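Local coordinates for protein Lys-gingipain catalytic subunit (Porphyromonas gingivalis, PDB 6I9A) that cleaves proteins as a secreted cysteine endopeptidase with a strong preference for lysine at the P1 position, its targets including haemoglobin, collagen and immunoglobulins, at residues A[15-20]-A[60-65]; A[199-204]-A[223-228]. One frame throughout, in Å; residues are numbered along the deposited sequence.

Contact 1 (A[15-20]-A[60-65])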
ATOM      1  N   ARG A  15      13.907   0.101  -4.840  1.00 10.79           N
ATOM      2  CA  ARG A  15      14.077  -1.080  -5.691  1.00 10.90           C
ATOM      3  C   ARG A  15      12.868  -1.963  -5.592  1.00 10.60           C
ATOM      4  O   ARG A  15      12.371  -2.210  -4.476  1.00 11.48           O
ATOM      5  CB  ARG A  15      15.335  -1.838  -5.270  1.00 12.07           C
ATOM      6  CG  ARG A  15      16.580  -0.916  -5.357  1.00 13.17           C
ATOM      7  CD  ARG A  15      17.858  -1.618  -4.893  1.00 14.34           C
ATOM      8  NE  ARG A  15      18.962  -0.676  -4.651  1.00 17.41           N
ATOM      9  CZ  ARG A  15      19.682  -0.100  -5.594  1.00 20.61           C
ATOM     10  NH1 ARG A  15      19.478  -0.404  -6.866  1.00 21.56           N
ATOM     11  NH2 ARG A  15      20.615   0.778  -5.272  1.00 20.53           N
ATOM     12  N   MET A  16      12.389  -2.462  -6.724  1.00 10.59           N
ATOM     13  CA  MET A  16      11.198  -3.317  -6.728  0.54 10.97           C
ATOM     14  C   MET A  16      11.425  -4.526  -7.629  1.00 11.02           C
ATOM     15  O   MET A  16      11.797  -4.369  -8.807  1.00 12.98           O
ATOM     16  CB  MET A  16       9.973  -2.516  -7.208  0.54 10.87           C
ATOM     17  CG  MET A  16       8.728  -3.353  -7.444  0.54 11.57           C
ATOM     18  SD  MET A  16       7.390  -2.288  -8.138  0.54 11.71           S
ATOM     19  CE  MET A  16       6.804  -1.603  -6.511  0.54 10.59           C
ATOM     20  N   LEU A  17      11.198  -5.721  -7.072  1.00 10.12           N
ATOM     21  CA  LEU A  17      11.217  -6.968  -7.803  1.00 10.05           C
ATOM     22  C   LEU A  17       9.765  -7.226  -8.212  1.00 10.18           C
ATOM     23  O   LEU A  17       8.865  -7.203  -7.346  1.00 11.01           O
ATOM     24  CB  LEU A  17      11.752  -8.083  -6.883  1.00 10.96           C
ATOM     25  CG  LEU A  17      11.682  -9.481  -7.457  1.00 11.32           C
ATOM     26  CD1 LEU A  17      12.541  -9.618  -8.731  1.00 13.72           C
ATOM     27  CD2 LEU A  17      12.229 -10.492  -6.467  1.00 13.30           C
ATOM     28  N   VAL A  18       9.525  -7.464  -9.494  1.00 10.73           N
ATOM     29  CA  VAL A  18       8.211  -7.767 -10.005  1.00 10.45           C
ATOM     30  C   VAL A  18       8.191  -9.177 -10.523  1.00 10.70           C
ATOM     31  O   VAL A  18       9.046  -9.545 -11.353  1.00 11.68           O
ATOM     32  CB  VAL A  18       7.799  -6.777 -11.131  1.00 11.03           C
ATOM     33  CG1 VAL A  18       6.400  -7.098 -11.670  1.00 12.68           C
ATOM     34  CG2 VAL A  18       7.913  -5.324 -10.666  1.00 11.51           C
ATOM     35  N   VAL A  19       7.267 -10.008 -10.052  1.00 10.78           N
ATOM     36  CA  VAL A  19       7.057 -11.363 -10.614  1.00 11.16           C
ATOM     37  C   VAL A  19       5.631 -11.438 -11.104  1.00 10.73           C
ATOM     38  O   VAL A  19       4.702 -11.212 -10.321  1.00 10.94           O
ATOM     39  CB  VAL A  19       7.343 -12.445  -9.550  1.00 11.61           C
ATOM     40  CG1 VAL A  19       7.036 -13.831 -10.125  1.00 13.77           C
ATOM     41  CG2 VAL A  19       8.793 -12.341  -9.028  1.00 14.15           C
ATOM     42  N   ALA A  20       5.470 -11.621 -12.415  1.00 11.20           N
ATOM     43  CA  ALA A  20       4.191 -11.508 -13.050  1.00 11.52           C
ATOM     44  C   ALA A  20       3.850 -12.713 -13.889  1.00 11.45           C
ATOM     45  O   ALA A  20       4.712 -13.284 -14.584  1.00 11.98           O
ATOM     46  CB  ALA A  20       4.175 -10.270 -13.932  1.00 12.65           C
ATOM     47  N   LYS A  60       9.025 -19.072  -5.381  1.00 12.23           N
ATOM     48  CA  LYS A  60       9.573 -18.690  -4.089  1.00 11.96           C
ATOM     49  C   LYS A  60      11.122 -18.766  -4.105  1.00 11.69           C
ATOM     50  O   LYS A  60      11.813 -17.852  -3.610  1.00 12.02           O
ATOM     51  CB  LYS A  60       8.975 -19.586  -2.995  1.00 12.63           C
ATOM     52  CG  LYS A  60       9.468 -19.259  -1.583  1.00 14.73           C
ATOM     53  CD  LYS A  60       8.558 -19.975  -0.496  1.00 18.79           C
ATOM     54  CE  LYS A  60       8.562 -21.454  -0.543  1.00 22.63           C
ATOM     55  NZ  LYS A  60       7.838 -21.944   0.659  1.00 17.67           N
ATOM     56  N   ALA A  61      11.690 -19.869  -4.669  1.00 12.23           N
ATOM     57  CA  ALA A  61      13.143 -19.980  -4.671  1.00 13.08           C
ATOM     58  C   ALA A  61      13.762 -18.832  -5.486  1.00 12.65           C
ATOM     59  O   ALA A  61      14.798 -18.299  -5.086  1.00 12.92           O
ATOM     60  CB  ALA A  61      13.565 -21.328  -5.239  1.00 14.68           C
ATOM     61  N   PHE A  62      13.134 -18.464  -6.609  1.00 12.15           N
ATOM     62  CA  PHE A  62      13.589 -17.360  -7.454  1.00 11.92           C
ATOM     63  C   PHE A  62      13.611 -16.055  -6.664  1.00 11.60           C
ATOM     64  O   PHE A  62      14.592 -15.313  -6.674  1.00 12.59           O
ATOM     65  CB  PHE A  62      12.678 -17.261  -8.679  1.00 12.67           C
ATOM     66  CG  PHE A  62      13.009 -16.054  -9.541  1.00 13.49           C
ATOM     67  CD1 PHE A  62      14.129 -16.054 -10.365  1.00 15.65           C
ATOM     68  CD2 PHE A  62      12.270 -14.869  -9.432  1.00 13.96           C
ATOM     69  CE1 PHE A  62      14.431 -14.936 -11.159  1.00 17.67           C
ATOM     70  CE2 PHE A  62      12.608 -13.744 -10.178  1.00 15.18           C
ATOM     71  CZ  PHE A  62      13.677 -13.789 -11.040  1.00 17.28           C
ATOM     72  N   ILE A  63      12.497 -15.775  -5.970  1.00 11.73           N
ATOM     73  CA  ILE A  63      12.402 -14.516  -5.231  1.00 11.52           C
ATOM     74  C   ILE A  63      13.420 -14.454  -4.108  1.00 11.05           C
ATOM     75  O   ILE A  63      14.077 -13.426  -3.880  1.00 11.23           O
ATOM     76  CB  ILE A  63      10.971 -14.351  -4.701  1.00 11.35           C
ATOM     77  CG1 ILE A  63       9.986 -14.114  -5.898  1.00 12.07           C
ATOM     78  CG2 ILE A  63      10.910 -13.217  -3.666  1.00 12.05           C
ATOM     79  CD1 ILE A  63       8.516 -14.274  -5.460  1.00 11.65           C
ATOM     80  N   HIS A  64      13.543 -15.585  -3.356  1.00 11.90           N
ATOM     81  CA  HIS A  64      14.480 -15.603  -2.233  1.00 12.10           C
ATOM     82  C   HIS A  64      15.919 -15.354  -2.706  1.00 12.37           C
ATOM     83  O   HIS A  64      16.678 -14.640  -2.067  1.00 12.80           O
ATOM     84  CB  HIS A  64      14.366 -16.909  -1.462  1.00 12.39           C
ATOM     85  CG  HIS A  64      13.114 -17.038  -0.659  1.00 12.58           C
ATOM     86  ND1 HIS A  64      13.015 -18.006   0.318  1.00 13.85           N
ATOM     87  CD2 HIS A  64      11.982 -16.287  -0.652  1.00 13.39           C
ATOM     88  CE1 HIS A  64      11.806 -17.872   0.867  1.00 13.51           C
ATOM     89  NE2 HIS A  64      11.139 -16.859   0.300  1.00 13.83           N
ATOM     90  N   LYS A  65      16.279 -15.975  -3.860  1.00 12.56           N
ATOM     91  CA  LYS A  65      17.631 -15.796  -4.384  1.00 13.49           C
ATOM     92  C   LYS A  65      17.824 -14.343  -4.835  1.00 13.25           C
ATOM     93  O   LYS A  65      18.866 -13.752  -4.561  1.00 14.02           O
ATOM     94  CB  LYS A  65      17.878 -16.793  -5.507  1.00 14.87           C
ATOM     95  CG  LYS A  65      19.252 -16.651  -6.145  1.00 17.17           C
ATOM     96  CD  LYS A  65      19.470 -17.697  -7.245  1.00 20.75           C
ATOM     97  CE  LYS A  65      20.943 -17.942  -7.549  1.00 26.17           C
ATOM     98  NZ  LYS A  65      21.704 -16.699  -7.822  1.00 27.29           N
TER
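Leu17 reaches from strand 14-20 toward helix 56-72 and meets both Phe62 and Ile63. Its CG lies anti to the backbone N (chi1 173°), and the two methyls then split the work: CD2 comes to 4.1 Å from Ile63 CG2, while CD1 approaches the Phe62 ring obliquely, 4.4 Å from CE2. This strand is an inner one of a four-stranded parallel sheet, flanked by strands 40-46 and 79-83. Helix 56-72 connects those two flanking strands, so it is the helix of a beta-alpha-beta crossover that passes over strand 14-20 and packs on it. The short segments run nearly antiparallel (167°), with axes 10.4 Å apart at closest approach. Val19 also directs its CB at the helix, and its CG2 does the touching: it stands 3.8 Å from Ile63 CG1 and also lies near the plane of the Phe62 ring, at its edge, 4.2 Å from CE2; like Leu17, Val19 crosses the Ile63 side chain obliquely. No hydrogen bond links the segments, and all four touching residues are buried. Leu80 of the neighbouring strand 79-83 also touches Ile63, while His45 packs edge-to-face with Phe62.

Contact 2 (A[199-204]-A[223-228])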
ATOM      1  N   GLY A 199     -27.368   4.286   4.644  1.00 16.19           N
ATOM      2  CA  GLY A 199     -26.724   5.225   3.736  1.00 15.36           C
ATOM      3  C   GLY A 199     -25.219   5.341   3.887  1.00 13.31           C
ATOM      4  O   GLY A 199     -24.594   6.129   3.171  1.00 13.68           O
ATOM      5  N   CYS A 200     -24.605   4.529   4.742  1.00 12.31           N
ATOM      6  CA  CYS A 200     -23.168   4.708   5.005  1.00 12.10           C
ATOM      7  C   CYS A 200     -22.283   4.487   3.783  1.00 10.92           C
ATOM      8  O   CYS A 200     -21.213   5.076   3.731  1.00 13.14           O
ATOM      9  CB  CYS A 200     -22.700   3.832   6.161  1.00 11.23           C
ATOM     10  SG  CYS A 200     -22.879   2.047   5.877  1.00 11.75           S
ATOM     11  N   TYR A 201     -22.683   3.658   2.821  1.00  9.96           N
ATOM     12  CA  TYR A 201     -21.813   3.408   1.660  1.00  9.94           C
ATOM     13  C   TYR A 201     -22.066   4.383   0.502  1.00  9.90           C
ATOM     14  O   TYR A 201     -21.313   4.352  -0.466  1.00 10.68           O
ATOM     15  CB  TYR A 201     -21.916   1.954   1.206  1.00 10.30           C
ATOM     16  CG  TYR A 201     -21.428   1.009   2.306  1.00  9.95           C
ATOM     17  CD1 TYR A 201     -20.124   1.102   2.807  1.00  9.92           C
ATOM     18  CD2 TYR A 201     -22.262   0.012   2.821  1.00 10.59           C
ATOM     19  CE1 TYR A 201     -19.656   0.226   3.771  1.00  9.53           C
ATOM     20  CE2 TYR A 201     -21.807  -0.857   3.806  1.00  9.96           C
ATOM     21  CZ  TYR A 201     -20.501  -0.742   4.272  1.00 10.04           C
ATOM     22  OH  TYR A 201     -20.013  -1.598   5.232  1.00  9.87           O
ATOM     23  N   SER A 202     -23.031   5.294   0.645  1.00 10.25           N
ATOM     24  CA  SER A 202     -23.220   6.329  -0.386  0.57 10.18           C
ATOM     25  C   SER A 202     -21.959   7.135  -0.595  1.00  9.94           C
ATOM     26  O   SER A 202     -21.647   7.592  -1.710  1.00 10.77           O
ATOM     27  CB  SER A 202     -24.332   7.284   0.049  0.57 10.87           C
ATOM     28  OG  SER A 202     -25.570   6.629  -0.128  0.57 10.63           O
ATOM     29  N   HIS A 203     -21.203   7.323   0.497  1.00  9.89           N
ATOM     30  CA  HIS A 203     -19.996   8.157   0.476  1.00  9.91           C
ATOM     31  C   HIS A 203     -18.890   7.541  -0.392  1.00  9.33           C
ATOM     32  O   HIS A 203     -18.039   8.280  -0.895  1.00 10.14           O
ATOM     33  CB  HIS A 203     -19.505   8.391   1.913  1.00 10.17           C
ATOM     34  CG  HIS A 203     -20.612   8.849   2.818  1.00 10.01           C
ATOM     35  ND1 HIS A 203     -21.293  10.028   2.608  1.00 10.89           N
ATOM     36  CD2 HIS A 203     -21.121   8.250   3.917  1.00 11.40           C
ATOM     37  CE1 HIS A 203     -22.192  10.103   3.581  1.00 12.04           C
ATOM     38  NE2 HIS A 203     -22.126   9.051   4.388  1.00 12.91           N
ATOM     39  N   LEU A 204     -18.937   6.219  -0.626  1.00  9.48           N
ATOM     40  CA  LEU A 204     -17.960   5.643  -1.546  1.00  9.52           C
ATOM     41  C   LEU A 204     -18.190   6.108  -2.965  1.00  9.93           C
ATOM     42  O   LEU A 204     -17.240   6.218  -3.735  1.00 10.28           O
ATOM     43  CB  LEU A 204     -18.077   4.112  -1.534  1.00 10.45           C
ATOM     44  CG  LEU A 204     -17.751   3.409  -0.193  1.00 10.55           C
ATOM     45  CD1 LEU A 204     -17.884   1.919  -0.387  1.00 11.58           C
ATOM     46  CD2 LEU A 204     -16.333   3.760   0.302  1.00 10.75           C
ATOM     47  N   ALA A 223     -19.813  -7.409   6.098  1.00  9.24           N
ATOM     48  CA  ALA A 223     -21.090  -8.080   6.321  1.00 11.29           C
ATOM     49  C   ALA A 223     -22.195  -7.237   6.942  1.00  9.90           C
ATOM     50  O   ALA A 223     -23.378  -7.506   6.647  1.00 11.30           O
ATOM     51  CB  ALA A 223     -20.881  -9.334   7.154  1.00 11.84           C
ATOM     52  N   ASP A 224     -21.869  -6.302   7.824  1.00  9.80           N
ATOM     53  CA  ASP A 224     -22.965  -5.549   8.492  1.00 10.27           C
ATOM     54  C   ASP A 224     -22.390  -4.281   9.122  1.00  9.65           C
ATOM     55  O   ASP A 224     -21.699  -4.360  10.151  1.00  9.75           O
ATOM     56  CB  ASP A 224     -23.615  -6.417   9.587  1.00 12.05           C
ATOM     57  CG  ASP A 224     -24.851  -5.794  10.179  1.00 13.63           C
ATOM     58  OD1 ASP A 224     -25.107  -4.623   9.917  1.00 14.36           O
ATOM     59  OD2 ASP A 224     -25.555  -6.493  10.967  1.00 17.80           O
ATOM     60  N   PRO A 225     -22.619  -3.118   8.520  1.00  9.52           N
ATOM     61  CA  PRO A 225     -23.514  -2.893   7.377  1.00 10.75           C
ATOM     62  C   PRO A 225     -22.991  -3.560   6.109  1.00  9.83           C
ATOM     63  O   PRO A 225     -21.782  -3.579   5.843  1.00 10.23           O
ATOM     64  CB  PRO A 225     -23.541  -1.371   7.238  1.00 11.48           C
ATOM     65  CG  PRO A 225     -22.258  -0.891   7.903  1.00 10.87           C
ATOM     66  CD  PRO A 225     -22.108  -1.853   9.057  1.00  9.61           C
ATOM     67  N   LEU A 226     -23.899  -4.104   5.318  1.00 10.47           N
ATOM     68  CA  LEU A 226     -23.559  -4.935   4.209  1.00 11.40           C
ATOM     69  C   LEU A 226     -23.103  -4.165   2.975  1.00 11.62           C
ATOM     70  O   LEU A 226     -23.789  -3.258   2.462  1.00 11.65           O
ATOM     71  CB  LEU A 226     -24.803  -5.778   3.838  1.00 12.17           C
ATOM     72  CG  LEU A 226     -24.636  -6.781   2.680  1.00 12.50           C
ATOM     73  CD1 LEU A 226     -23.667  -7.926   3.075  1.00 14.03           C
ATOM     74  CD2 LEU A 226     -25.989  -7.394   2.287  1.00 14.79           C
ATOM     75  N   LEU A 227     -21.947  -4.598   2.441  1.00 10.65           N
ATOM     76  CA  LEU A 227     -21.421  -4.120   1.157  1.00 11.04           C
ATOM     77  C   LEU A 227     -20.897  -5.331   0.446  1.00 10.98           C
ATOM     78  O   LEU A 227     -19.882  -5.900   0.858  1.00 11.42           O
ATOM     79  CB  LEU A 227     -20.326  -3.085   1.355  1.00 10.84           C
ATOM     80  CG  LEU A 227     -19.718  -2.485   0.083  1.00 11.07           C
ATOM     81  CD1 LEU A 227     -20.745  -1.681  -0.728  1.00 12.80           C
ATOM     82  CD2 LEU A 227     -18.500  -1.626   0.427  1.00 11.90           C
ATOM     83  N   THR A 228     -21.591  -5.760  -0.583  1.00 12.11           N
ATOM     84  CA  THR A 228     -21.202  -6.983  -1.287  1.00 13.58           C
ATOM     85  C   THR A 228     -20.350  -6.707  -2.529  1.00 12.74           C
ATOM     86  O   THR A 228     -20.357  -5.590  -3.063  1.00 12.12           O
ATOM     87  CB  THR A 228     -22.440  -7.772  -1.745  1.00 14.68           C
ATOM     88  OG1 THR A 228     -23.075  -6.977  -2.756  1.00 15.27           O
ATOM     89  CG2 THR A 228     -23.409  -8.066  -0.593  1.00 14.89           C
TER
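Tyr201 and Pro225 are joined by the one hydrogen bond of this contact, Tyr201 OH donating to Pro225 O at 2.7 Å. The hydroxyl sits above the carbonyl plane, 43° out of it. The C=O...O angle is 132°. The tyrosine belongs to a type I turn, Gly199 to Ser202, that leads into helix 202-206; its partner carbonyl lies at the approach to the edge strand of a small antiparallel sheet in the catalytic domain, the strand that contains Leu227. Pro225 follows a cis peptide bond, and Ala223, two residues before it, touches the bound inhibitor KYT-36.

The aromatic ring is sandwiched. Over one face comes Leu227 CB in a CH-pi contact, 3.8 Å from the centroid and 19° off the normal; over the centre of the opposite face lies SG of the adjacent Cys200, 3.6 Å above the plane. That sulfur sits between its own backbone N and carbonyl carbon.

Apolar contacts complete the joint. Cys200 SG also touches Pro225 CG at 3.6 Å, and Ile156 of strand 152-157 packs against Cys200, Tyr201 and Pro225. Leu204 and Leu227 meet tip to tip, CD1 of the former 3.7 Å from CD2 of the latter.

From the N terminus, the chain first lays down strand 14-20, passes through helix 25-37 and strand 40-46, and returns along helix 56-72, where contact 1 closes a loop of 39 intervening residues. Contact 2 opens much later and closes a shorter loop of 18 residues, which contains strands 210-214 and 217-218 and most of 221-223. The two are in series, neither nested nor crossed. Contact 1 fastens a helix to the four-stranded parallel sheet; contact 2 ties the turn before helix 202-206 to the small antiparallel sheet, and Pro225 there touches Ile156 and Tyr213 on two strands of the six-stranded sheet. Their centres are 37 Å apart, on opposite sides of the chain's centre, and all four segments lie within the C25 peptidase region.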